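Local coordinates for phenol hydroxylase component phL (Pseudomonas stutzeri, PDB 3U52), which probably serves as the helical beta subunit of a bacterial multicomponent phenol monooxygenase, packing against the diiron-bearing subunit that hydroxylates the aromatic ring, at residues 77-82 / 257-262; 138-143 / 151-156; 263-268 / 318-323. All blocks are in the same frame, centred on the assembly; numbering follows the deposited sequence.

Contact 1. Residues 77-82 / 257-262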
# COMPACT_ATOMS: atom_id res chain seq x y z
N ARG D 77 22.68 8.97 -1.27
CA ARG D 77 21.43 8.50 -1.89
C ARG D 77 20.38 8.06 -0.82
O ARG D 77 19.21 7.90 -1.13
CB ARG D 77 21.74 7.32 -2.84
CG ARG D 77 22.77 7.58 -3.94
CD ARG D 77 23.29 6.22 -4.46
NE ARG D 77 23.74 5.33 -3.39
CZ ARG D 77 24.01 4.02 -3.53
NH1 ARG D 77 23.98 3.47 -4.72
NH2 ARG D 77 24.36 3.28 -2.48
N GLN D 78 20.83 7.84 0.42
CA GLN D 78 19.94 7.35 1.52
C GLN D 78 19.23 6.02 1.21
O GLN D 78 18.05 5.83 1.51
CB GLN D 78 18.96 8.45 1.90
CG GLN D 78 19.67 9.78 2.10
CD GLN D 78 20.15 9.99 3.49
OE1 GLN D 78 21.37 9.90 3.77
NE2 GLN D 78 19.21 10.28 4.39
N PHE D 79 19.95 5.10 0.59
CA PHE D 79 19.41 3.82 0.23
C PHE D 79 19.35 2.90 1.47
O PHE D 79 20.36 2.43 1.95
CB PHE D 79 20.26 3.16 -0.86
CG PHE D 79 19.98 3.61 -2.26
CD1 PHE D 79 20.68 3.03 -3.33
CD2 PHE D 79 19.05 4.61 -2.56
CE1 PHE D 79 20.44 3.44 -4.66
CE2 PHE D 79 18.82 5.03 -3.89
CZ PHE D 79 19.48 4.44 -4.94
N TYR D 80 18.14 2.64 1.95
CA TYR D 80 17.86 1.43 2.73
C TYR D 80 17.30 0.50 1.70
O TYR D 80 17.15 0.90 0.52
CB TYR D 80 16.93 1.71 3.91
CG TYR D 80 15.63 2.36 3.50
CD1 TYR D 80 14.49 1.60 3.37
CD2 TYR D 80 15.55 3.70 3.24
CE1 TYR D 80 13.29 2.15 2.95
CE2 TYR D 80 14.36 4.27 2.85
CZ TYR D 80 13.23 3.48 2.70
OH TYR D 80 12.02 4.02 2.29
N TYR D 81 16.96 -0.74 2.09
CA TYR D 81 16.59 -1.76 1.12
C TYR D 81 15.46 -1.32 0.17
O TYR D 81 15.56 -1.49 -1.03
CB TYR D 81 16.19 -3.07 1.80
CG TYR D 81 15.80 -4.14 0.85
CD1 TYR D 81 16.74 -5.06 0.37
CD2 TYR D 81 14.48 -4.28 0.42
CE1 TYR D 81 16.38 -6.07 -0.49
CE2 TYR D 81 14.10 -5.33 -0.45
CZ TYR D 81 15.07 -6.20 -0.89
OH TYR D 81 14.71 -7.22 -1.70
N GLY D 82 14.36 -0.80 0.73
CA GLY D 82 13.23 -0.45 -0.13
C GLY D 82 13.55 0.67 -1.11
O GLY D 82 13.04 0.64 -2.22
N TYR D 257 26.76 4.04 -13.09
CA TYR D 257 28.05 4.62 -12.80
C TYR D 257 27.95 6.00 -12.24
O TYR D 257 28.58 6.28 -11.23
CB TYR D 257 28.96 4.63 -14.02
CG TYR D 257 30.33 5.16 -13.70
CD1 TYR D 257 31.17 4.46 -12.84
CD2 TYR D 257 30.76 6.39 -14.22
CE1 TYR D 257 32.41 4.94 -12.54
CE2 TYR D 257 32.02 6.89 -13.92
CZ TYR D 257 32.84 6.14 -13.08
OH TYR D 257 34.07 6.57 -12.73
N LYS D 258 27.15 6.85 -12.88
CA LYS D 258 26.94 8.23 -12.41
C LYS D 258 26.44 8.26 -10.96
O LYS D 258 26.90 9.08 -10.14
CB LYS D 258 25.94 8.96 -13.31
CG LYS D 258 26.53 9.33 -14.67
CD LYS D 258 27.76 10.30 -14.43
CE LYS D 258 29.05 9.93 -15.21
NZ LYS D 258 29.27 10.75 -16.45
N GLU D 259 25.49 7.39 -10.66
CA GLU D 259 24.95 7.30 -9.29
C GLU D 259 26.01 6.79 -8.29
O GLU D 259 26.03 7.18 -7.15
CB GLU D 259 23.69 6.41 -9.29
CG GLU D 259 23.10 6.15 -7.89
CD GLU D 259 22.41 4.79 -7.80
OE1 GLU D 259 21.24 4.69 -8.24
OE2 GLU D 259 23.06 3.81 -7.30
N SER D 260 26.89 5.90 -8.73
CA SER D 260 27.81 5.24 -7.81
C SER D 260 28.92 6.18 -7.35
O SER D 260 29.46 6.04 -6.27
CB SER D 260 28.42 4.01 -8.47
OG SER D 260 29.43 4.43 -9.38
N LEU D 261 29.25 7.14 -8.18
CA LEU D 261 30.12 8.23 -7.79
C LEU D 261 29.64 8.96 -6.54
O LEU D 261 30.45 9.41 -5.73
CB LEU D 261 30.29 9.17 -8.98
CG LEU D 261 31.43 9.19 -10.00
CD1 LEU D 261 32.22 7.92 -10.16
CD2 LEU D 261 30.90 9.69 -11.34
N ARG D 262 28.33 9.05 -6.32
CA ARG D 262 27.84 9.73 -5.11
C ARG D 262 28.36 9.07 -3.84
O ARG D 262 28.95 9.74 -2.99
CB ARG D 262 26.31 9.85 -5.11
CG ARG D 262 25.79 10.72 -6.27
CD ARG D 262 24.32 10.99 -6.11
NE ARG D 262 24.04 11.86 -4.97
CZ ARG D 262 22.83 11.99 -4.43
NH1 ARG D 262 21.81 11.29 -4.92
NH2 ARG D 262 22.65 12.80 -3.39
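The salt bridge between R77 and E259 fastens the loop leading into helix 81-105 to the flank of helix 251-274. R77 NH1 donates to E259 OE2 at 2.8 Å with a bent N-H...O angle of 139°. The oxygen lies close to the guanidinium plane, yet the nitrogen reaches it from above the carboxylate plane, with the two planes 65° apart. E259 holds CG anti to its backbone N (chi1 175°) and bends at chi2, which brings the carboxylate to R77. The aliphatic parts also meet, R77 CD resting 3.4 Å from E259 CG. F79, in the same loop, lays CD1 3.5 Å above the centre of the R77 guanidinium, and F79 CZ comes 3.7 Å from E259 OE1. R262, one turn on from E259, puts NH1 4.0 Å from R77 CG, with a face of its guanidinium toward the R77 backbone. E259 OE2 has a second salt bridge, to R88, and R77 NH2 pairs with D75, making a small charge network. An alanine in place of E259 would probably leave R77 NH1 and R88 without their shared carboxylate and open a gap beside F79. Around this junction, helix 81-105 brings N87 against F79 and E259, Y155 of helix 147-175 touches F79, and helix 307-322 lies against Y257 and L261.

Contact 2. Residues 138-143 / 151-156; sequences AKIAGD and QMHIYT
The imidazole of H153 carries I140 CG2 on one face: the methyl stands 3.3 Å from the ring centroid and only 9° off its normal, a CH-pi contact centred on the ring. Its two nitrogens are both engaged, ND1 by the carbonyl oxygen of V149 one turn earlier and NE2 by T215 OG1, and W263 meets the ring edge-to-face. These bonds probably fix the rotation of the ring and satisfy its polar atoms in a buried place. The second flat group, Y155, has the carbonyl oxygen of Q151 3.1 Å above its plane, offset toward the rim, and stacks with Y84. I140 reaches H153 because chi1 of -59° turns CG2 anti to the backbone N, pointing it over the ring, while CG1 leads CD1 to 3.8 Å from H153 CD2. Beside this pair, the small side chain of A141 lets the backbones close in: its CA is 5.2 Å from H153 CA, and its CB lies 3.8 Å from I154 N and 4.1 Å from I154 CB. On the far flank of helix 126-143, K139 NZ bridges to D143 OD2 at 3.0 Å, one turn along. The axes of 138-143 and 151-156 pass 7.8 Å apart at 159°, the two legs of an antiparallel helical hairpin. Helix 211-240 packs on I140 through W211 and T215, helix 251-274 offers W263 and M267 to H153, and a chain of another protein covers I154 and Y155.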
# COMPACT_ATOMS: atom_id res chain seq x y z
N ALA D 138 30.81 -8.65 -2.10
CA ALA D 138 30.33 -9.59 -1.09
C ALA D 138 31.31 -9.77 0.06
O ALA D 138 30.89 -9.81 1.24
CB ALA D 138 30.00 -10.98 -1.70
N LYS D 139 32.58 -9.92 -0.27
CA LYS D 139 33.65 -9.92 0.79
C LYS D 139 33.58 -8.68 1.71
O LYS D 139 33.56 -8.82 2.94
CB LYS D 139 35.03 -10.15 0.16
CG LYS D 139 36.23 -10.44 1.13
CD LYS D 139 37.06 -9.17 1.26
CE LYS D 139 38.56 -9.36 1.70
NZ LYS D 139 38.71 -10.16 2.91
N ILE D 140 33.52 -7.48 1.15
CA ILE D 140 33.48 -6.26 1.97
C ILE D 140 32.22 -6.27 2.81
O ILE D 140 32.26 -5.98 4.01
CB ILE D 140 33.64 -4.96 1.10
CG1 ILE D 140 34.96 -4.99 0.35
CG2 ILE D 140 33.51 -3.66 1.88
CD1 ILE D 140 34.88 -4.30 -1.02
N ALA D 141 31.07 -6.63 2.21
CA ALA D 141 29.81 -6.54 2.95
C ALA D 141 29.88 -7.46 4.21
O ALA D 141 29.26 -7.17 5.27
CB ALA D 141 28.61 -6.83 2.05
N GLY D 142 30.63 -8.55 4.10
CA GLY D 142 30.80 -9.47 5.20
C GLY D 142 31.83 -9.01 6.22
O GLY D 142 31.79 -9.47 7.37
N ASP D 143 32.77 -8.15 5.81
CA ASP D 143 33.91 -7.71 6.68
C ASP D 143 33.78 -6.35 7.35
O ASP D 143 34.33 -6.17 8.44
CB ASP D 143 35.23 -7.71 5.91
CG ASP D 143 35.79 -9.12 5.70
OD1 ASP D 143 35.18 -10.08 6.16
OD2 ASP D 143 36.86 -9.25 5.08
N GLN D 151 25.95 -2.19 3.90
CA GLN D 151 24.81 -2.20 2.98
C GLN D 151 25.20 -1.59 1.63
O GLN D 151 24.75 -2.04 0.63
CB GLN D 151 23.55 -1.58 3.58
CG GLN D 151 23.50 -0.09 3.57
CD GLN D 151 22.15 0.44 4.14
OE1 GLN D 151 22.12 1.42 4.90
NE2 GLN D 151 21.07 -0.18 3.74
N MET D 152 26.05 -0.58 1.61
CA MET D 152 26.41 0.04 0.31
C MET D 152 27.17 -0.95 -0.53
O MET D 152 27.08 -0.97 -1.75
CB MET D 152 27.26 1.28 0.55
CG MET D 152 26.47 2.46 1.17
SD MET D 152 27.43 4.02 1.07
CE MET D 152 28.85 3.77 2.12
N HIS D 153 27.95 -1.81 0.12
CA HIS D 153 28.65 -2.88 -0.62
C HIS D 153 27.81 -4.08 -1.10
O HIS D 153 28.05 -4.58 -2.20
CB HIS D 153 29.90 -3.31 0.18
CG HIS D 153 30.92 -2.24 0.24
ND1 HIS D 153 30.93 -1.28 1.23
CD2 HIS D 153 31.96 -1.95 -0.58
CE1 HIS D 153 31.93 -0.45 1.02
NE2 HIS D 153 32.58 -0.83 -0.06
N ILE D 154 26.82 -4.53 -0.33
CA ILE D 154 25.96 -5.57 -0.86
C ILE D 154 25.11 -5.02 -2.05
O ILE D 154 24.95 -5.72 -3.04
CB ILE D 154 25.04 -6.28 0.19
CG1 ILE D 154 24.39 -7.52 -0.44
CG2 ILE D 154 23.91 -5.37 0.68
CD1 ILE D 154 25.03 -8.84 -0.14
N TYR D 155 24.61 -3.79 -1.95
CA TYR D 155 23.84 -3.19 -3.06
C TYR D 155 24.71 -3.12 -4.33
O TYR D 155 24.29 -3.53 -5.41
CB TYR D 155 23.35 -1.77 -2.68
CG TYR D 155 22.37 -1.75 -1.51
CD1 TYR D 155 22.23 -0.63 -0.71
CD2 TYR D 155 21.56 -2.88 -1.23
CE1 TYR D 155 21.33 -0.62 0.37
CE2 TYR D 155 20.66 -2.87 -0.15
CZ TYR D 155 20.56 -1.72 0.61
OH TYR D 155 19.75 -1.68 1.71
N THR D 156 25.92 -2.63 -4.18
CA THR D 156 26.81 -2.51 -5.35
C THR D 156 27.22 -3.90 -5.92
O THR D 156 27.27 -4.07 -7.15
CB THR D 156 27.97 -1.49 -5.11
OG1 THR D 156 28.36 -0.89 -6.37
CG2 THR D 156 29.15 -2.13 -4.50

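Contact 3. Residues 263-268 / 318-323; sequences WTNAMM and SARLKK
Hydrogen bonding centres on R320 and N265, which join helix 307-322 to helix 251-274. R320 NE donates to N265 OD1 at 2.9 Å with an N-H...O angle of 150°. The donor sits in the carbonyl plane of the amide and uses a lone pair of OD1, whereas that oxygen is tilted somewhat out of the guanidinium plane. R320 NH2 adds a weak bond to the same oxygen at 3.3 Å, so OD1 is gripped unequally by two N-H groups of one guanidinium. Amide and guanidinium are turned 74° against each other: the two groups are not coplanar, and both N-H groups converge on one oxygen. The arginine reaches across from helix 307-322 as an extended chain from CG to NE, its CG anti to the backbone N (chi1 176°), and delivers its flat end to helix 251-274.

A close polar approach stands beside these bonds: T264 OG1 is 2.7 Å from R320 NH2, near the guanidinium plane, but the angle is too poor for a hydrogen bond. The hydroxyl is bonded instead to the carbonyl oxygen of S260, one turn earlier in its own helix.

Van der Waals packing surrounds the polar pair. Within helix 251-274, T264 CG2 lies 3.4 Å above the centre of the W263 ring. The R320 side chain packs against I220 of helix 211-240, and F324 touches N265 and M268.

Across these segments the cationic group is therefore met by uncharged oxygens, with no carboxylate opposite it. The oxygens of N265 and T264 both sit at the guanidinium edge and would probably ease its positive charge, so this helix pairing rests on directional bonding to an amide oxygen and not on paired charges.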
# COMPACT_ATOMS: atom_id res chain seq x y z
N TRP D 263 28.18 7.76 -3.70
CA TRP D 263 28.53 7.16 -2.43
C TRP D 263 30.02 6.86 -2.34
O TRP D 263 30.56 6.94 -1.26
CB TRP D 263 27.69 5.91 -2.15
CG TRP D 263 28.02 4.68 -2.98
CD1 TRP D 263 27.42 4.30 -4.16
CD2 TRP D 263 28.96 3.64 -2.67
NE1 TRP D 263 27.96 3.14 -4.61
CE2 TRP D 263 28.90 2.69 -3.72
CE3 TRP D 263 29.87 3.41 -1.60
CZ2 TRP D 263 29.71 1.52 -3.74
CZ3 TRP D 263 30.66 2.27 -1.62
CH2 TRP D 263 30.59 1.35 -2.68
N THR D 264 30.66 6.47 -3.46
CA THR D 264 32.09 6.18 -3.40
C THR D 264 32.91 7.43 -3.13
O THR D 264 33.83 7.38 -2.32
CB THR D 264 32.64 5.44 -4.62
OG1 THR D 264 32.52 6.26 -5.77
CG2 THR D 264 31.93 4.10 -4.87
N ASN D 265 32.59 8.56 -3.75
CA ASN D 265 33.19 9.85 -3.33
C ASN D 265 32.89 10.27 -1.87
O ASN D 265 33.79 10.77 -1.19
CB ASN D 265 32.79 10.99 -4.27
CG ASN D 265 33.42 10.87 -5.64
OD1 ASN D 265 34.38 10.13 -5.83
ND2 ASN D 265 32.90 11.63 -6.61
N ALA D 266 31.65 10.12 -1.38
CA ALA D 266 31.38 10.43 0.04
C ALA D 266 32.19 9.53 1.00
O ALA D 266 32.69 10.01 2.04
CB ALA D 266 29.92 10.35 0.35
N MET D 267 32.34 8.24 0.68
CA MET D 267 33.12 7.34 1.50
C MET D 267 34.63 7.71 1.49
O MET D 267 35.24 7.79 2.56
CB MET D 267 32.96 5.90 1.05
CG MET D 267 33.86 4.89 1.83
SD MET D 267 33.50 3.20 1.24
CE MET D 267 34.34 3.22 -0.36
N MET D 268 35.20 7.93 0.32
CA MET D 268 36.58 8.45 0.22
C MET D 268 36.79 9.77 0.97
O MET D 268 37.77 9.91 1.66
CB MET D 268 37.03 8.57 -1.23
CG MET D 268 37.38 7.24 -1.90
SD MET D 268 38.64 6.25 -1.04
CE MET D 268 40.10 7.22 -1.48
N SER D 318 42.57 10.92 -11.81
CA SER D 318 43.54 11.76 -11.10
C SER D 318 42.93 13.03 -10.49
O SER D 318 43.21 13.35 -9.31
CB SER D 318 44.69 12.15 -12.03
OG SER D 318 45.78 12.59 -11.25
N ALA D 319 42.12 13.72 -11.29
CA ALA D 319 41.40 14.94 -10.89
C ALA D 319 40.48 14.61 -9.74
O ALA D 319 40.40 15.37 -8.77
CB ALA D 319 40.59 15.50 -12.05
N ARG D 320 39.80 13.48 -9.86
CA ARG D 320 38.92 12.98 -8.80
C ARG D 320 39.69 12.73 -7.50
O ARG D 320 39.29 13.20 -6.46
CB ARG D 320 38.15 11.75 -9.31
CG ARG D 320 37.23 11.01 -8.32
CD ARG D 320 36.52 9.83 -9.03
NE ARG D 320 35.75 9.04 -8.08
CZ ARG D 320 35.23 7.84 -8.33
NH1 ARG D 320 35.40 7.27 -9.52
NH2 ARG D 320 34.53 7.22 -7.38
N LEU D 321 40.84 12.03 -7.55
CA LEU D 321 41.63 11.74 -6.36
C LEU D 321 42.18 13.00 -5.66
O LEU D 321 42.30 13.01 -4.44
CB LEU D 321 42.76 10.75 -6.66
CG LEU D 321 42.35 9.30 -6.96
CD1 LEU D 321 43.51 8.40 -7.48
CD2 LEU D 321 41.63 8.64 -5.78
N LYS D 322 42.49 14.04 -6.44
CA LYS D 322 42.93 15.34 -5.91
C LYS D 322 41.95 15.96 -4.93
O LYS D 322 42.38 16.60 -3.98
CB LYS D 322 43.26 16.33 -7.02
CG LYS D 322 44.71 16.24 -7.46
CD LYS D 322 45.01 17.07 -8.72
CE LYS D 322 46.44 16.82 -9.15
NZ LYS D 322 46.49 16.55 -10.62
N LYS D 323 40.66 15.75 -5.15
CA LYS D 323 39.63 16.17 -4.18
C LYS D 323 39.81 15.57 -2.78
O LYS D 323 39.38 16.18 -1.79
CB LYS D 323 38.23 15.81 -4.69
CG LYS D 323 37.73 16.68 -5.84
CD LYS D 323 36.34 16.18 -6.34
CE LYS D 323 35.51 17.30 -7.05
NZ LYS D 323 33.99 17.03 -7.08

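In the fold
Helix 251-274 links contacts 1 and 3, which use successive parts of it and have centres about 15 Å apart. R320 of contact 3 reaches back to contact 1, its NH1 3.3 Å from L261 CD1 and 3.5 Å from Y257 OH. Y257, with Y227 and D232, lines a pocket occupied by xenon; the side chains of E259 and R320 are about 11 Å and 10 Å from a xenon. Contact 2, nested in the chain loop closed by contact 1, has its centre about 13 Å away and packs Y155 OH 3.0 Å from Y81 N. W263 joins contacts 2 and 3, centres about 19 Å apart, packing against M152, H153 and T156.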